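Local coordinates for protein threonine phosphate decarboxylase-like enzyme (Sulfurospirillum multivorans, PDB 6OUX) that uses pyridoxal phosphate to decarboxylate L-serine O-phosphate to ethanolamine O-phosphate, a precursor in norcobamide biosynthesis, and is less active on L-threonine phosphate, at residues A[186-189]-A[190-193]; A[238-242]-A[243-247]; A[294-297]-A[298-301]. All coordinates share one frame; numbering follows the deposited sequence.

Contact 1. Residues A[186-189]-A[190-193]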
ATOM      1  N   TYR A 186       5.076 -26.438  12.592  1.00 13.24           N
ATOM      2  CA  TYR A 186       6.327 -25.705  12.716  1.00 14.08           C
ATOM      3  C   TYR A 186       7.535 -26.671  12.701  1.00 14.59           C
ATOM      4  O   TYR A 186       7.563 -27.633  13.425  1.00 15.87           O
ATOM      5  CB  TYR A 186       6.356 -24.884  14.022  1.00 13.70           C
ATOM      6  CG  TYR A 186       7.702 -24.259  14.347  1.00 14.26           C
ATOM      7  CD1 TYR A 186       8.202 -23.181  13.611  1.00 13.48           C
ATOM      8  CD2 TYR A 186       8.479 -24.753  15.388  1.00 14.95           C
ATOM      9  CE1 TYR A 186       9.410 -22.630  13.910  1.00 12.57           C
ATOM     10  CE2 TYR A 186       9.687 -24.166  15.727  1.00 14.68           C
ATOM     11  CZ  TYR A 186      10.110 -23.092  14.976  1.00 13.72           C
ATOM     12  OH  TYR A 186      11.306 -22.583  15.262  1.00 13.30           O
ATOM     13  N   LEU A 187       8.505 -26.375  11.859  1.00 14.25           N
ATOM     14  CA  LEU A 187       9.785 -27.084  11.786  1.00 16.42           C
ATOM     15  C   LEU A 187      10.801 -26.373  12.665  1.00 16.71           C
ATOM     16  O   LEU A 187      11.028 -25.151  12.482  1.00 16.02           O
ATOM     17  CB  LEU A 187      10.302 -27.030  10.344  1.00 16.85           C
ATOM     18  CG  LEU A 187      11.467 -27.986  10.041  1.00 19.03           C
ATOM     19  CD1 LEU A 187      10.999 -29.434  10.174  1.00 20.14           C
ATOM     20  CD2 LEU A 187      11.997 -27.728   8.655  1.00 20.92           C
ATOM     21  N   SER A 188      11.422 -27.117  13.585  1.00 16.04           N
ATOM     22  CA  SER A 188      12.439 -26.551  14.517  1.00 17.35           C
ATOM     23  C   SER A 188      13.601 -25.858  13.834  1.00 16.47           C
ATOM     24  O   SER A 188      13.936 -26.172  12.680  1.00 16.00           O
ATOM     25  CB  SER A 188      13.053 -27.662  15.403  1.00 18.28           C
ATOM     26  OG  SER A 188      13.711 -28.616  14.590  1.00 19.11           O
ATOM     27  N   LEU A 189      14.255 -24.971  14.570  1.00 18.07           N
ATOM     28  CA  LEU A 189      15.449 -24.318  14.062  1.00 20.78           C
ATOM     29  C   LEU A 189      16.494 -25.406  13.782  1.00 20.97           C
ATOM     30  O   LEU A 189      17.169 -25.378  12.759  1.00 18.26           O
ATOM     31  CB  LEU A 189      16.012 -23.299  15.072  1.00 24.53           C
ATOM     32  CG  LEU A 189      15.391 -21.902  14.968  1.00 28.18           C
ATOM     33  CD1 LEU A 189      15.755 -20.980  16.137  1.00 30.89           C
ATOM     34  CD2 LEU A 189      15.771 -21.252  13.629  1.00 29.12           C
ATOM     35  N   GLU A 190      16.593 -26.378  14.678  1.00 19.67           N
ATOM     36  CA  GLU A 190      17.545 -27.455  14.490  1.00 23.14           C
ATOM     37  C   GLU A 190      17.347 -28.095  13.132  1.00 22.27           C
ATOM     38  O   GLU A 190      18.305 -28.334  12.405  1.00 20.75           O
ATOM     39  CB  GLU A 190      17.424 -28.500  15.581  1.00 26.66           C
ATOM     40  CG  GLU A 190      18.268 -29.759  15.338  1.00 32.95           C
ATOM     41  CD  GLU A 190      18.429 -30.628  16.583  1.00 35.85           C
ATOM     42  OE1 GLU A 190      18.235 -31.833  16.475  1.00 39.70           O
ATOM     43  OE2 GLU A 190      18.753 -30.095  17.666  1.00 43.86           O
ATOM     44  N   LYS A 191      16.120 -28.417  12.804  1.00 20.36           N
ATOM     45  CA  LYS A 191      15.828 -29.104  11.521  1.00 22.20           C
ATOM     46  C   LYS A 191      15.890 -28.189  10.299  1.00 18.40           C
ATOM     47  O   LYS A 191      16.274 -28.651   9.229  1.00 16.19           O
ATOM     48  CB  LYS A 191      14.465 -29.770  11.555  1.00 25.84           C
ATOM     49  CG  LYS A 191      14.342 -30.715  12.726  1.00 32.60           C
ATOM     50  CD  LYS A 191      14.519 -32.162  12.355  1.00 40.09           C
ATOM     51  CE  LYS A 191      13.164 -32.846  12.213  1.00 43.56           C
ATOM     52  NZ  LYS A 191      12.617 -33.265  13.525  1.00 48.16           N
ATOM     53  N   MET A 192      15.511 -26.924  10.460  1.00 15.82           N
ATOM     54  CA  MET A 192      15.713 -25.934   9.412  1.00 16.69           C
ATOM     55  C   MET A 192      17.200 -25.825   9.025  1.00 16.83           C
ATOM     56  O   MET A 192      17.492 -25.655   7.837  1.00 17.15           O
ATOM     57  CB  MET A 192      15.177 -24.505   9.784  1.00 16.42           C
ATOM     58  CG  MET A 192      13.689 -24.269   9.591  1.00 18.03           C
ATOM     59  SD  MET A 192      12.938 -24.641   7.944  1.00 19.13           S
ATOM     60  CE  MET A 192      14.145 -23.986   6.996  1.00  9.97           C
ATOM     61  N   HIS A 193      18.114 -25.835  10.012  1.00 16.86           N
ATOM     62  CA  HIS A 193      19.597 -25.789   9.721  1.00 18.20           C
ATOM     63  C   HIS A 193      20.052 -26.964   8.791  1.00 17.24           C
ATOM     64  O   HIS A 193      20.691 -26.764   7.751  1.00 18.82           O
ATOM     65  CB  HIS A 193      20.418 -25.835  11.052  1.00 17.14           C
ATOM     66  CG  HIS A 193      20.564 -24.512  11.712  1.00 17.34           C
ATOM     67  ND1 HIS A 193      21.283 -23.475  11.150  1.00 17.25           N
ATOM     68  CD2 HIS A 193      20.111 -24.062  12.912  1.00 16.95           C
ATOM     69  CE1 HIS A 193      21.213 -22.427  11.955  1.00 18.29           C
ATOM     70  NE2 HIS A 193      20.505 -22.756  13.025  1.00 17.76           N
TER
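L187 lays its CD2 methyl against the thioether of M192, with CD2 3.3 Å from SD, and the two side chains cross at about a right angle. The other branch goes to the next residue back: L187 CD1 is 3.7 Å from K191 CB. Both branches face the first turn because CG stands trans to the backbone N (chi1 -167°), while the bend of M192 at chi2 brings the sulfur within range. With S188 at the N-cap, these apolar partners occupy the N' and N4 positions, the hydrophobic staple at a helix start. S188 supplies the cap: its OG accepts from K191 N at 3.0 Å, although OG sits too close to K191 CG in the model, so its exact place is doubtful. The regular helical bonds begin here, M192 N to S188 O at 2.8 Å and H193 N to L189 O at 2.9 Å. H193 turns its ring so that CD2 comes 3.2 Å from L189 O, and its ND1 is bonded to the hydroxyl of Y233. The turn thus opens helix 189-198 after strand 173-177, with L189 and H193 packed on helix 227-232 and E217 holding both L189 N and Y186 OH.

Contact 2. Residues A[238-242]-A[243-247]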
ATOM      1  N   ILE A 238      14.172 -14.047   4.052  1.00 11.53           N
ATOM      2  CA  ILE A 238      13.163 -14.114   5.101  1.00 12.42           C
ATOM      3  C   ILE A 238      12.064 -13.132   4.787  1.00 12.86           C
ATOM      4  O   ILE A 238      12.315 -11.961   4.459  1.00 12.22           O
ATOM      5  CB  ILE A 238      13.760 -13.782   6.499  1.00 12.83           C
ATOM      6  CG1 ILE A 238      14.904 -14.730   6.852  1.00 12.94           C
ATOM      7  CG2 ILE A 238      12.682 -13.800   7.583  1.00 12.74           C
ATOM      8  CD1 ILE A 238      14.521 -16.208   6.939  1.00 12.73           C
ATOM      9  N   VAL A 239      10.816 -13.580   4.899  1.00 13.70           N
ATOM     10  CA  VAL A 239       9.710 -12.659   4.743  1.00 14.19           C
ATOM     11  C   VAL A 239       8.793 -12.767   5.961  1.00 13.77           C
ATOM     12  O   VAL A 239       8.563 -13.871   6.453  1.00 12.59           O
ATOM     13  CB  VAL A 239       8.874 -13.015   3.466  1.00 15.46           C
ATOM     14  CG1 VAL A 239       7.761 -12.040   3.321  1.00 17.10           C
ATOM     15  CG2 VAL A 239       9.688 -12.975   2.210  1.00 15.27           C
ATOM     16  N   LYS A 240       8.233 -11.641   6.410  1.00 14.09           N
ATOM     17  CA  LYS A 240       7.441 -11.632   7.668  1.00 15.03           C
ATOM     18  C   LYS A 240       6.434 -10.489   7.658  1.00 16.88           C
ATOM     19  O   LYS A 240       6.788  -9.336   7.440  1.00 14.74           O
ATOM     20  CB  LYS A 240       8.361 -11.552   8.901  1.00 15.39           C
ATOM     21  CG  LYS A 240       7.604 -11.564  10.198  1.00 18.67           C
ATOM     22  CD  LYS A 240       8.415 -11.958  11.421  1.00 19.89           C
ATOM     23  CE  LYS A 240       7.503 -12.065  12.620  1.00 20.09           C
ATOM     24  NZ  LYS A 240       6.893 -10.727  12.849  1.00 21.94           N
ATOM     25  N   SER A 241       5.177 -10.839   7.913  1.00 17.10           N
ATOM     26  CA  SER A 241       4.145  -9.892   8.155  1.00 19.44           C
ATOM     27  C   SER A 241       4.454  -9.166   9.447  1.00 20.47           C
ATOM     28  O   SER A 241       5.024  -9.728  10.366  1.00 20.77           O
ATOM     29  CB  SER A 241       2.795 -10.581   8.193  1.00 20.63           C
ATOM     30  OG  SER A 241       1.820  -9.667   8.670  1.00 22.48           O
ATOM     31  N   LEU A 242       4.148  -7.890   9.492  1.00 21.49           N
ATOM     32  CA  LEU A 242       4.040  -7.196  10.791  1.00 25.47           C
ATOM     33  C   LEU A 242       2.596  -7.005  11.265  1.00 27.93           C
ATOM     34  O   LEU A 242       2.399  -6.533  12.382  1.00 35.56           O
ATOM     35  CB  LEU A 242       4.756  -5.854  10.747  1.00 26.00           C
ATOM     36  CG  LEU A 242       6.260  -5.934  10.524  1.00 29.32           C
ATOM     37  CD1 LEU A 242       6.795  -4.539  10.209  1.00 30.80           C
ATOM     38  CD2 LEU A 242       6.948  -6.512  11.761  1.00 29.16           C
ATOM     39  N   SER A 243       1.617  -7.458  10.487  1.00 28.48           N
ATOM     40  CA  SER A 243       0.179  -7.263  10.771  1.00 32.32           C
ATOM     41  C   SER A 243      -0.511  -8.438  11.519  1.00 39.93           C
ATOM     42  O   SER A 243      -1.393  -8.254  12.366  1.00 48.51           O
ATOM     43  CB  SER A 243      -0.509  -6.848   9.435  1.00 31.69           C
ATOM     44  OG  SER A 243       0.166  -5.644   8.883  1.00 29.29           O
ATOM     45  N   LYS A 244      -0.064  -9.650  11.302  1.00 42.40           N
ATOM     46  CA  LYS A 244      -0.733 -10.772  11.940  1.00 46.33           C
ATOM     47  C   LYS A 244      -0.259 -11.120  13.357  1.00 46.75           C
ATOM     48  O   LYS A 244      -0.836 -12.023  14.002  1.00 45.59           O
ATOM     49  CB  LYS A 244      -0.661 -11.982  11.030  1.00 48.69           C
ATOM     50  CG  LYS A 244      -1.366 -11.703   9.710  1.00 54.59           C
ATOM     51  CD  LYS A 244      -0.979 -12.693   8.637  1.00 57.48           C
ATOM     52  CE  LYS A 244      -1.444 -12.185   7.288  1.00 58.59           C
ATOM     53  NZ  LYS A 244      -1.660 -13.342   6.378  1.00 68.48           N
ATOM     54  N   ASP A 245       0.781 -10.432  13.836  1.00 41.99           N
ATOM     55  CA  ASP A 245       1.277 -10.639  15.204  1.00 35.93           C
ATOM     56  C   ASP A 245       1.198  -9.336  16.005  1.00 39.88           C
ATOM     57  O   ASP A 245       0.497  -9.276  17.020  1.00 33.90           O
ATOM     58  CB  ASP A 245       2.660 -11.340  15.225  1.00 37.24           C
ATOM     59  CG  ASP A 245       3.751 -10.617  14.415  1.00 35.30           C
ATOM     60  OD1 ASP A 245       3.542  -9.522  13.861  1.00 35.67           O
ATOM     61  OD2 ASP A 245       4.854 -11.171  14.327  1.00 34.13           O
ATOM     62  N   PHE A 246       1.873  -8.276  15.551  1.00 45.70           N
ATOM     63  CA  PHE A 246       1.710  -6.946  16.195  1.00 52.49           C
ATOM     64  C   PHE A 246       0.281  -6.421  15.968  1.00 57.16           C
ATOM     65  O   PHE A 246      -0.088  -5.409  16.548  1.00 50.40           O
ATOM     66  CB  PHE A 246       2.747  -5.923  15.727  1.00 51.70           C
ATOM     67  CG  PHE A 246       4.181  -6.306  16.038  1.00 54.67           C
ATOM     68  CD1 PHE A 246       4.734  -6.055  17.299  1.00 54.31           C
ATOM     69  CD2 PHE A 246       4.995  -6.907  15.070  1.00 50.03           C
ATOM     70  CE1 PHE A 246       6.056  -6.402  17.578  1.00 50.94           C
ATOM     71  CE2 PHE A 246       6.311  -7.240  15.347  1.00 49.49           C
ATOM     72  CZ  PHE A 246       6.844  -6.992  16.601  1.00 50.13           C
ATOM     73  N   GLY A 247      -0.482  -7.120  15.104  1.00 59.78           N
ATOM     74  CA  GLY A 247      -1.944  -7.173  15.162  1.00 55.58           C
ATOM     75  C   GLY A 247      -2.521  -5.816  14.966  1.00 56.01           C
ATOM     76  O   GLY A 247      -2.560  -5.046  15.914  1.00 68.64           O
TER
HETATM   77  O   HOH W   1       2.561 -11.380  11.399  1.00 29.66           O
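K240 and D245 meet in a buried salt bridge, K240 NZ giving a 2.6 Å hydrogen bond to the syn lone pair of D245 OD2. The same ammonium reaches back to its neighbour's carbonyl, S241 O, at the start of the ST turn that follows strand 236-241, so two acceptors hold it. The carboxylate's other oxygen, D245 OD1, takes F246 N at 2.7 Å, fixing the group's rotation. In the ST turn, S241 OG, swung trans to its own N (chi1 170°), accepts from S243 N at 2.9 Å and from K244 N at 3.2 Å. A water makes weak bonds to S241 O and K244 N across this turn. The run S-L-S-K matches the pattern that carries the cofactor lysine in fold type I pyridoxal phosphate enzymes; consistent with that, the K244 side chain is about 7 Å from those of N181 and R369, both O-phospho-L-serine binding residues. S243 OG is bonded to V251 O and L253 N. Farther out, L242 and F246 run side by side, with CD2 of L242 3.7 Å from CE2 of F246. The F246 ring stacks on F286, and at its edge, in the ring plane, lies L242 O, 3.4 Å from F246 CB.

Contact 3. Residues A[294-297]-A[298-301]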
ATOM      1  N   ARG A 294       6.165  -4.562  26.568  1.00 12.82           N
ATOM      2  CA  ARG A 294       4.791  -4.861  26.743  1.00 12.65           C
ATOM      3  C   ARG A 294       4.310  -5.844  25.654  1.00 11.30           C
ATOM      4  O   ARG A 294       3.430  -6.647  25.907  1.00 12.78           O
ATOM      5  CB  ARG A 294       3.972  -3.573  26.715  1.00 13.49           C
ATOM      6  CG  ARG A 294       4.340  -2.637  27.884  1.00 14.32           C
ATOM      7  CD  ARG A 294       3.387  -1.438  28.017  1.00 16.19           C
ATOM      8  NE  ARG A 294       4.057  -0.359  28.753  1.00 15.47           N
ATOM      9  CZ  ARG A 294       3.596   0.895  28.908  1.00 17.42           C
ATOM     10  NH1 ARG A 294       2.481   1.272  28.345  1.00 19.65           N
ATOM     11  NH2 ARG A 294       4.280   1.779  29.607  1.00 18.25           N
ATOM     12  N   TYR A 295       4.840  -5.708  24.455  1.00 11.24           N
ATOM     13  CA  TYR A 295       4.462  -6.595  23.363  1.00 12.27           C
ATOM     14  C   TYR A 295       4.810  -8.047  23.698  1.00 11.96           C
ATOM     15  O   TYR A 295       4.077  -8.987  23.345  1.00 12.31           O
ATOM     16  CB  TYR A 295       5.102  -6.176  22.041  1.00 13.05           C
ATOM     17  CG  TYR A 295       4.925  -7.275  21.007  1.00 15.28           C
ATOM     18  CD1 TYR A 295       3.648  -7.550  20.514  1.00 16.95           C
ATOM     19  CD2 TYR A 295       5.977  -8.136  20.648  1.00 16.74           C
ATOM     20  CE1 TYR A 295       3.407  -8.571  19.625  1.00 17.75           C
ATOM     21  CE2 TYR A 295       5.762  -9.174  19.731  1.00 17.73           C
ATOM     22  CZ  TYR A 295       4.448  -9.386  19.224  1.00 19.55           C
ATOM     23  OH  TYR A 295       4.064 -10.432  18.366  1.00 18.59           O
ATOM     24  N   GLU A 296       5.984  -8.233  24.225  1.00 11.52           N
ATOM     25  CA  GLU A 296       6.409  -9.561  24.615  1.00 13.35           C
ATOM     26  C   GLU A 296       5.452 -10.194  25.632  1.00 12.56           C
ATOM     27  O   GLU A 296       5.181 -11.407  25.587  1.00 11.23           O
ATOM     28  CB  GLU A 296       7.799  -9.398  25.133  1.00 15.53           C
ATOM     29  CG  GLU A 296       8.581 -10.573  25.371  1.00 20.46           C
ATOM     30  CD  GLU A 296       8.789 -11.484  24.160  1.00 18.65           C
ATOM     31  OE1 GLU A 296       8.512 -11.165  22.995  1.00 19.27           O
ATOM     32  OE2 GLU A 296       9.201 -12.585  24.494  1.00 18.83           O
ATOM     33  N   GLU A 297       4.973  -9.396  26.611  1.00 11.05           N
ATOM     34  CA  GLU A 297       3.975  -9.903  27.511  1.00 11.04           C
ATOM     35  C   GLU A 297       2.706 -10.338  26.767  1.00 10.48           C
ATOM     36  O   GLU A 297       2.144 -11.353  27.098  1.00 11.35           O
ATOM     37  CB  GLU A 297       3.598  -8.849  28.573  1.00 11.81           C
ATOM     38  CG  GLU A 297       4.670  -8.413  29.530  1.00 11.87           C
ATOM     39  CD  GLU A 297       4.325  -7.124  30.304  1.00 14.16           C
ATOM     40  OE1 GLU A 297       3.226  -6.527  30.172  1.00 14.68           O
ATOM     41  OE2 GLU A 297       5.156  -6.762  31.090  1.00 15.42           O
ATOM     42  N   ALA A 298       2.222  -9.549  25.804  1.00  9.81           N
ATOM     43  CA  ALA A 298       1.048  -9.876  25.020  1.00  9.61           C
ATOM     44  C   ALA A 298       1.200 -11.126  24.082  1.00 10.13           C
ATOM     45  O   ALA A 298       0.216 -11.840  23.792  1.00  8.20           O
ATOM     46  CB  ALA A 298       0.688  -8.687  24.126  1.00  9.33           C
ATOM     47  N   ARG A 299       2.423 -11.313  23.595  1.00 10.30           N
ATOM     48  CA  ARG A 299       2.758 -12.447  22.730  1.00 11.14           C
ATOM     49  C   ARG A 299       2.716 -13.730  23.570  1.00 11.14           C
ATOM     50  O   ARG A 299       2.026 -14.646  23.214  1.00 10.57           O
ATOM     51  CB  ARG A 299       4.138 -12.210  22.160  1.00 11.82           C
ATOM     52  CG  ARG A 299       4.591 -13.237  21.116  1.00 11.92           C
ATOM     53  CD  ARG A 299       6.011 -13.087  20.629  1.00 12.90           C
ATOM     54  NE  ARG A 299       6.943 -13.351  21.726  1.00 14.34           N
ATOM     55  CZ  ARG A 299       7.311 -14.559  22.183  1.00 16.05           C
ATOM     56  NH1 ARG A 299       6.914 -15.698  21.594  1.00 14.37           N
ATOM     57  NH2 ARG A 299       8.155 -14.625  23.208  1.00 17.71           N
ATOM     58  N   LYS A 300       3.368 -13.725  24.729  1.00 11.07           N
ATOM     59  CA  LYS A 300       3.347 -14.864  25.625  1.00 12.35           C
ATOM     60  C   LYS A 300       1.983 -15.183  26.202  1.00 11.42           C
ATOM     61  O   LYS A 300       1.626 -16.345  26.288  1.00 11.49           O
ATOM     62  CB  LYS A 300       4.348 -14.753  26.774  1.00 13.53           C
ATOM     63  CG  LYS A 300       5.784 -14.770  26.337  1.00 15.91           C
ATOM     64  CD  LYS A 300       6.737 -15.047  27.507  1.00 18.62           C
ATOM     65  CE  LYS A 300       7.390 -13.818  28.054  1.00 22.66           C
ATOM     66  NZ  LYS A 300       8.870 -13.766  27.867  1.00 22.01           N
ATOM     67  N   GLN A 301       1.208 -14.146  26.519  1.00 10.36           N
ATOM     68  CA  GLN A 301      -0.154 -14.316  26.956  1.00 11.24           C
ATOM     69  C   GLN A 301      -0.994 -14.987  25.902  1.00 10.90           C
ATOM     70  O   GLN A 301      -1.797 -15.903  26.206  1.00 10.11           O
ATOM     71  CB  GLN A 301      -0.714 -12.930  27.310  1.00 11.17           C
ATOM     72  CG  GLN A 301      -2.166 -12.814  27.675  1.00 12.93           C
ATOM     73  CD  GLN A 301      -2.546 -11.368  27.969  1.00 14.01           C
ATOM     74  OE1 GLN A 301      -1.970 -10.417  27.395  1.00 16.37           O
ATOM     75  NE2 GLN A 301      -3.518 -11.191  28.812  1.00 15.42           N
TER
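E296 and R299, one turn apart, form a two-point salt bridge in which the guanidinium presents its NE side. R299 NE reaches E296 OE1 at 3.0 Å and R299 NH2 reaches E296 OE2 at 2.6 Å, both nearly straight. Each oxygen lies close to the guanidinium plane, but the carboxylate is turned 36° against it: OE1 is met from above the carboxylate plane and OE2 on its syn side, also out of plane. The two side chains run alongside each other, E296 bending at chi2 (58°) and R299 at chi3 (66°). K300 adds a longer ionic contact, its NZ 3.6 Å from E296 OE2, which makes a three-residue charge network.

Four successive backbone bonds carry these two turns: A298 N to R294 O, R299 N to Y295 O, K300 N to E296 O and Q301 N to E297 O. They belong to helix 289-314, a 26-residue helix that, in chain order, comes after the last strand of the seven-stranded sheet of this fold type I enzyme and before strand 320-321 of the five-stranded one.

In the apolar packing, R299 CB sits over one face of the Y295 ring, 4.0 Å above its plane and toward the rim. The arginine stem then passes the hydroxyl, with R299 CG 4.0 Å from Y295 OH.

Bonds to other parts of the chain fix the guanidinium further, since R299 NH2 also meets L221 O and NH1 meets H213 O. A leucine in place of R299 would probably leave E296 with just the long K300 contact here and deprive these two carbonyls of this donor. Along the helix, A298 O accepts from N52 ND2, while R294 and Q301 touch helix 53-68.

From the N terminus, contact 1 comes first, where the loop after strand 173-177 turns into helix 189-198. Contact 2 follows at the end of strand 236-241, in the same seven-stranded sheet, and closes the tight turn that leads on toward strand 254-257. Contact 3 spans about two turns within helix 289-314 and closes no loop. The three lie in series, neither nested nor crossing. Contact 1 stands apart, its nearest atoms about 8 Å from contact 2 and about 10 Å from contact 3. Contacts 2 and 3 do touch: F246 CE1 is 3.5 Å from Y295 CE2, and D245 CB packs against the Y295 hydroxyl, joining the turn beyond the strand to the long helix.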